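Local coordinates for oxidoreductase, zinc-binding dehydrogenase family (Myxococcus xanthus, PDB 5K1S), which acts as a zinc-containing medium-chain reductase in the alternative de novo route to isovaleryl coenzyme A, at residues M107-C112 with C123-R128; R119-K124 with A306-Q311. All blocks are in the same frame, centred on the assembly; numbering follows the deposited sequence.

In the fold
From the N terminus, the chain passes strand 100-103 and enters the loop that starts contact 1. Residues 107-112 run into the short helix 113-116, and the chain returns at 123-128, closing a small loop around the four-cysteine zinc site. Contact 2 starts before that return, at 119-124, so the two share Cys123 and Lys124. Its partner, 306-311, comes only after the nucleotide-binding-type parallel sheet has been built, just past its edge strand 302-305 and before helix 311-323. The two closures therefore cross. Contact 1 holds the zinc lobe together, contact 2 ties that lobe to the Rossmann-type domain, and Ser108 OG touches Asn120 CB at 3.3 Å between them.

Contact 1 of 2, residues M107-C112 with C123-R128; sequences MSCGDC and CKTDNR. With ZN (zinc ion), chain E.
Met107 CB lies over one face of the Asp126 carboxylate, offset toward OD1, which it approaches to 3.4 Å. OD1 also accepts from the backbone N of Arg128, which meets it nearly along the C-O bond; this closes an Asx turn. From the side opposite Met107, Arg128 NH1 comes to 3.2 Å from Asp126 OD2; the oxygen stands well out of the guanidinium plane, so this salt bridge is one of charge without a directed N-H. An alanine at Asp126 would probably leave the Arg128 guanidinium and backbone N without this mate and open a gap beside Met107 CB. Backbone to backbone, Met107 N donates to Arg128 O at 2.7 Å. The other end of the contact is the four-cysteine structural zinc site of the medium-chain dehydrogenases: Cys109, Cys112 and Cys123 bind the zinc ion through their sulfurs, and Cys115 completes the set. Cys123 SG, anti to its backbone N (chi1 175°), faces the 107-112 loop and receives a nearly straight N-H bond from Cys109 N (3.5 Å, 172°), together with one from Asp126 N at the same length. Two backbone donors on a metal-bound thiolate would be expected to temper its negative charge. Ser108 OG packs against Cys123 CB at 3.7 Å.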
loop_
_atom_site.group_PDB
_atom_site.type_symbol
_atom_site.label_atom_id
_atom_site.label_comp_id
_atom_site.label_asym_id
_atom_site.label_seq_id
_atom_site.Cartn_x
_atom_site.Cartn_y
_atom_site.Cartn_z
ATOM N N MET A 107 1.027 23.284 -4.070
ATOM C CA MET A 107 1.117 23.950 -2.783
ATOM C C MET A 107 0.583 23.047 -1.674
ATOM O O MET A 107 0.145 21.917 -1.904
ATOM C CB MET A 107 0.354 25.275 -2.817
ATOM C CG MET A 107 1.071 26.393 -3.555
ATOM S SD MET A 107 2.715 26.723 -2.895
ATOM C CE MET A 107 2.331 27.161 -1.200
ATOM N N SER A 108 0.624 23.564 -0.448
ATOM C CA SER A 108 0.165 22.839 0.729
ATOM C C SER A 108 -0.082 23.861 1.829
ATOM O O SER A 108 0.779 24.707 2.087
ATOM C CB SER A 108 1.200 21.796 1.168
ATOM O OG SER A 108 0.779 21.115 2.334
ATOM N N CYS A 109 -1.252 23.787 2.467
ATOM C CA CYS A 109 -1.638 24.830 3.414
ATOM C C CYS A 109 -0.691 24.868 4.609
ATOM O O CYS A 109 -0.242 25.941 5.026
ATOM C CB CYS A 109 -3.081 24.621 3.871
ATOM S SG CYS A 109 -3.327 23.269 5.044
ATOM N N GLY A 110 -0.379 23.704 5.174
ATOM C CA GLY A 110 0.531 23.615 6.296
ATOM C C GLY A 110 -0.130 23.582 7.657
ATOM O O GLY A 110 0.580 23.484 8.665
ATOM N N ASP A 111 -1.460 23.653 7.721
ATOM C CA ASP A 111 -2.179 23.746 8.985
ATOM C C ASP A 111 -3.103 22.570 9.260
ATOM O O ASP A 111 -3.352 22.267 10.429
ATOM C CB ASP A 111 -3.008 25.039 9.028
ATOM C CG ASP A 111 -2.147 26.283 8.947
ATOM O OD1 ASP A 111 -1.024 26.266 9.493
ATOM O OD2 ASP A 111 -2.592 27.278 8.334
ATOM N N CYS A 112 -3.619 21.907 8.231
ATOM C CA CYS A 112 -4.515 20.784 8.451
ATOM C C CYS A 112 -3.753 19.601 9.043
ATOM O O CYS A 112 -2.521 19.544 9.026
ATOM C CB CYS A 112 -5.194 20.372 7.143
ATOM S SG CYS A 112 -4.085 19.617 5.931
ATOM N N CYS A 123 -2.692 17.134 1.210
ATOM C CA CYS A 123 -3.454 18.291 1.664
ATOM C C CYS A 123 -4.591 18.594 0.697
ATOM O O CYS A 123 -4.391 18.643 -0.520
ATOM C CB CYS A 123 -2.533 19.504 1.795
ATOM S SG CYS A 123 -3.391 21.039 2.219
ATOM N N LYS A 124 -5.788 18.805 1.244
ATOM C CA LYS A 124 -6.952 19.155 0.439
ATOM C C LYS A 124 -7.307 20.635 0.498
ATOM O O LYS A 124 -8.032 21.113 -0.380
ATOM C CB LYS A 124 -8.172 18.340 0.886
ATOM C CG LYS A 124 -8.126 16.870 0.486
ATOM C CD LYS A 124 -9.403 16.150 0.901
ATOM C CE LYS A 124 -9.462 14.735 0.339
ATOM N NZ LYS A 124 -10.682 14.003 0.793
ATOM N N THR A 125 -6.814 21.370 1.497
ATOM C CA THR A 125 -7.208 22.765 1.662
ATOM C C THR A 125 -6.465 23.692 0.708
ATOM O O THR A 125 -6.987 24.756 0.357
ATOM C CB THR A 125 -6.977 23.211 3.108
ATOM O OG1 THR A 125 -5.581 23.144 3.419
ATOM C CG2 THR A 125 -7.752 22.322 4.073
ATOM N N ASP A 126 -5.259 23.317 0.282
ATOM C CA ASP A 126 -4.501 24.090 -0.704
ATOM C C ASP A 126 -3.852 23.098 -1.662
ATOM O O ASP A 126 -2.803 22.525 -1.352
ATOM C CB ASP A 126 -3.457 24.980 -0.040
ATOM C CG ASP A 126 -2.764 25.905 -1.028
ATOM O OD1 ASP A 126 -2.920 25.704 -2.251
ATOM O OD2 ASP A 126 -2.058 26.835 -0.584
ATOM N N ASN A 127 -4.477 22.903 -2.825
ATOM C CA ASN A 127 -3.968 21.993 -3.845
ATOM C C ASN A 127 -3.576 22.729 -5.121
ATOM O O ASN A 127 -3.566 22.129 -6.201
ATOM C CB ASN A 127 -5.003 20.909 -4.153
ATOM C CG ASN A 127 -6.347 21.484 -4.556
ATOM O OD1 ASN A 127 -6.480 22.689 -4.781
ATOM N ND2 ASN A 127 -7.352 20.624 -4.653
ATOM N N ARG A 128 -3.244 24.013 -5.019
ATOM C CA ARG A 128 -2.866 24.789 -6.192
ATOM C C ARG A 128 -1.553 24.281 -6.774
ATOM O O ARG A 128 -0.581 24.054 -6.048
ATOM C CB ARG A 128 -2.748 26.267 -5.826
ATOM C CG ARG A 128 -4.089 26.957 -5.619
ATOM C CD ARG A 128 -4.056 27.875 -4.409
ATOM N NE ARG A 128 -2.884 28.744 -4.418
ATOM C CZ ARG A 128 -2.468 29.449 -3.372
ATOM N NH1 ARG A 128 -3.123 29.390 -2.219
ATOM N NH2 ARG A 128 -1.389 30.212 -3.474
HETATM ZN ZN ZN E . -2.833 21.042 4.601
#

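Contact 2 of 2, residues R119-K124 with A306-Q311; sequences RNSLCK and AYATTQ. With ZN (zinc ion), chain E.
Ser121 points its side chain at the 306-311 loop, and its OG donates to the backbone O of Tyr307. The modelled separation of OG and that oxygen is very short, so its exact length is doubtful. OG lies anti to the carbonyl carbon of its own residue (chi1 -62°), and from there it also meets Ala308 CB at 3.4 Å. The methyl group of Ala308 packs alongside Ser121 CB as well, 3.8 Å away. The Tyr307 ring meets the same serine with its edge, Ser121 O lying in the ring plane 3.7 Å from CD2. Further along, Asn120 CB rests on Thr310 CG2 at 4.1 Å, a purely nonpolar touch. These residues join two domains of the medium-chain dehydrogenase fold. Residues 119-124 belong to the zinc lobe, while 306-311 follow the last strand of the six-stranded parallel sheet of the Rossmann-type domain. On the first side a single 3-10 turn sets the geometry, with Leu122 N bonded to Arg119 O at 2.9 Å and Cys123 N to Asn120 O; Cys123, next along, is tied to the zinc ion. On the second side Thr310 is the N-cap of helix 311-323: its side chain caps a backbone N there, and its own N bonds Glu313 OE1. Leu122 CD1 lies over one face of the Arg119 guanidinium, 3.4 Å above its plane and off toward the rim. The second subunit closes over the same region, where its Glu300 forms a salt bridge with Arg119 NH1 and accepts a hydrogen bond from Tyr307 N, while His173 of helix 165-178 in the same chain packs against Ser121.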
loop_
_atom_site.group_PDB
_atom_site.type_symbol
_atom_site.label_atom_id
_atom_site.label_comp_id
_atom_site.label_asym_id
_atom_site.label_seq_id
_atom_site.Cartn_x
_atom_site.Cartn_y
_atom_site.Cartn_z
ATOM N N ARG A 119 2.253 14.794 5.673
ATOM C CA ARG A 119 1.584 14.272 4.479
ATOM C C ARG A 119 1.109 15.407 3.580
ATOM O O ARG A 119 -0.038 15.433 3.137
ATOM C CB ARG A 119 0.416 13.379 4.884
ATOM C CG ARG A 119 0.735 12.372 5.982
ATOM C CD ARG A 119 1.824 11.402 5.563
ATOM N NE ARG A 119 1.444 10.618 4.389
ATOM C CZ ARG A 119 0.718 9.505 4.428
ATOM N NH1 ARG A 119 0.431 8.862 3.304
ATOM N NH2 ARG A 119 0.272 9.031 5.585
ATOM N N ASN A 120 1.999 16.363 3.300
ATOM C CA ASN A 120 1.618 17.530 2.509
ATOM C C ASN A 120 1.085 17.135 1.138
ATOM O O ASN A 120 0.225 17.830 0.584
ATOM C CB ASN A 120 2.811 18.473 2.362
ATOM C CG ASN A 120 3.363 18.921 3.700
ATOM O OD1 ASN A 120 3.237 18.218 4.702
ATOM N ND2 ASN A 120 3.976 20.100 3.724
ATOM N N SER A 121 1.577 16.029 0.576
ATOM C CA SER A 121 1.076 15.563 -0.711
ATOM C C SER A 121 -0.430 15.343 -0.694
ATOM O O SER A 121 -1.065 15.406 -1.752
ATOM C CB SER A 121 1.780 14.265 -1.111
ATOM O OG SER A 121 3.175 14.464 -1.259
ATOM N N LEU A 122 -1.013 15.097 0.479
ATOM C CA LEU A 122 -2.427 14.773 0.602
ATOM C C LEU A 122 -3.280 15.951 1.053
ATOM O O LEU A 122 -4.485 15.780 1.261
ATOM C CB LEU A 122 -2.607 13.611 1.584
ATOM C CG LEU A 122 -1.774 12.364 1.286
ATOM C CD1 LEU A 122 -1.966 11.322 2.377
ATOM C CD2 LEU A 122 -2.129 11.787 -0.076
ATOM N N CYS A 123 -2.692 17.134 1.210
ATOM C CA CYS A 123 -3.454 18.291 1.664
ATOM C C CYS A 123 -4.591 18.594 0.697
ATOM O O CYS A 123 -4.391 18.643 -0.520
ATOM C CB CYS A 123 -2.533 19.504 1.795
ATOM S SG CYS A 123 -3.391 21.039 2.219
ATOM N N LYS A 124 -5.788 18.805 1.244
ATOM C CA LYS A 124 -6.952 19.155 0.439
ATOM C C LYS A 124 -7.307 20.635 0.498
ATOM O O LYS A 124 -8.032 21.113 -0.380
ATOM C CB LYS A 124 -8.172 18.340 0.886
ATOM C CG LYS A 124 -8.126 16.870 0.486
ATOM C CD LYS A 124 -9.403 16.150 0.901
ATOM C CE LYS A 124 -9.462 14.735 0.339
ATOM N NZ LYS A 124 -10.682 14.003 0.793
ATOM N N ALA A 306 2.871 6.753 -3.471
ATOM C CA ALA A 306 3.696 7.935 -3.256
ATOM C C ALA A 306 3.320 8.987 -4.286
ATOM O O ALA A 306 3.269 8.692 -5.485
ATOM C CB ALA A 306 5.188 7.600 -3.360
ATOM N N TYR A 307 3.065 10.208 -3.823
ATOM C CA TYR A 307 2.556 11.268 -4.682
ATOM C C TYR A 307 3.195 12.598 -4.311
ATOM O O TYR A 307 3.366 12.908 -3.130
ATOM C CB TYR A 307 1.027 11.365 -4.570
ATOM C CG TYR A 307 0.402 12.453 -5.418
ATOM C CD1 TYR A 307 0.381 12.356 -6.802
ATOM C CD2 TYR A 307 -0.184 13.568 -4.830
ATOM C CE1 TYR A 307 -0.192 13.344 -7.579
ATOM C CE2 TYR A 307 -0.763 14.563 -5.600
ATOM C CZ TYR A 307 -0.765 14.445 -6.975
ATOM O OH TYR A 307 -1.342 15.433 -7.745
ATOM N N ALA A 308 3.554 13.375 -5.333
ATOM C CA ALA A 308 4.025 14.743 -5.144
ATOM C C ALA A 308 5.330 14.801 -4.357
ATOM O O ALA A 308 5.910 13.767 -4.016
ATOM C CB ALA A 308 2.952 15.577 -4.441
ATOM N N THR A 309 5.793 16.016 -4.066
ATOM C CA THR A 309 7.036 16.242 -3.347
ATOM C C THR A 309 6.819 17.354 -2.331
ATOM O O THR A 309 6.072 18.302 -2.590
ATOM C CB THR A 309 8.177 16.620 -4.307
ATOM O OG1 THR A 309 8.296 15.624 -5.329
ATOM C CG2 THR A 309 9.501 16.737 -3.562
ATOM N N THR A 310 7.471 17.235 -1.180
ATOM C CA THR A 310 7.343 18.216 -0.113
ATOM C C THR A 310 8.490 19.222 -0.167
ATOM O O THR A 310 9.490 19.038 -0.865
ATOM C CB THR A 310 7.312 17.533 1.259
ATOM O OG1 THR A 310 8.575 16.905 1.513
ATOM C CG2 THR A 310 6.206 16.493 1.317
ATOM N N GLN A 311 8.326 20.303 0.597
ATOM C CA GLN A 311 9.347 21.344 0.642
ATOM C C GLN A 311 10.660 20.798 1.189
ATOM O O GLN A 311 11.743 21.183 0.731
ATOM C CB GLN A 311 8.848 22.513 1.490
ATOM C CG GLN A 311 9.634 23.795 1.317
ATOM C CD GLN A 311 8.988 24.972 2.030
ATOM O OE1 GLN A 311 8.445 24.827 3.126
ATOM N NE2 GLN A 311 9.037 26.142 1.403
HETATM ZN ZN ZN E . -2.833 21.042 4.601
#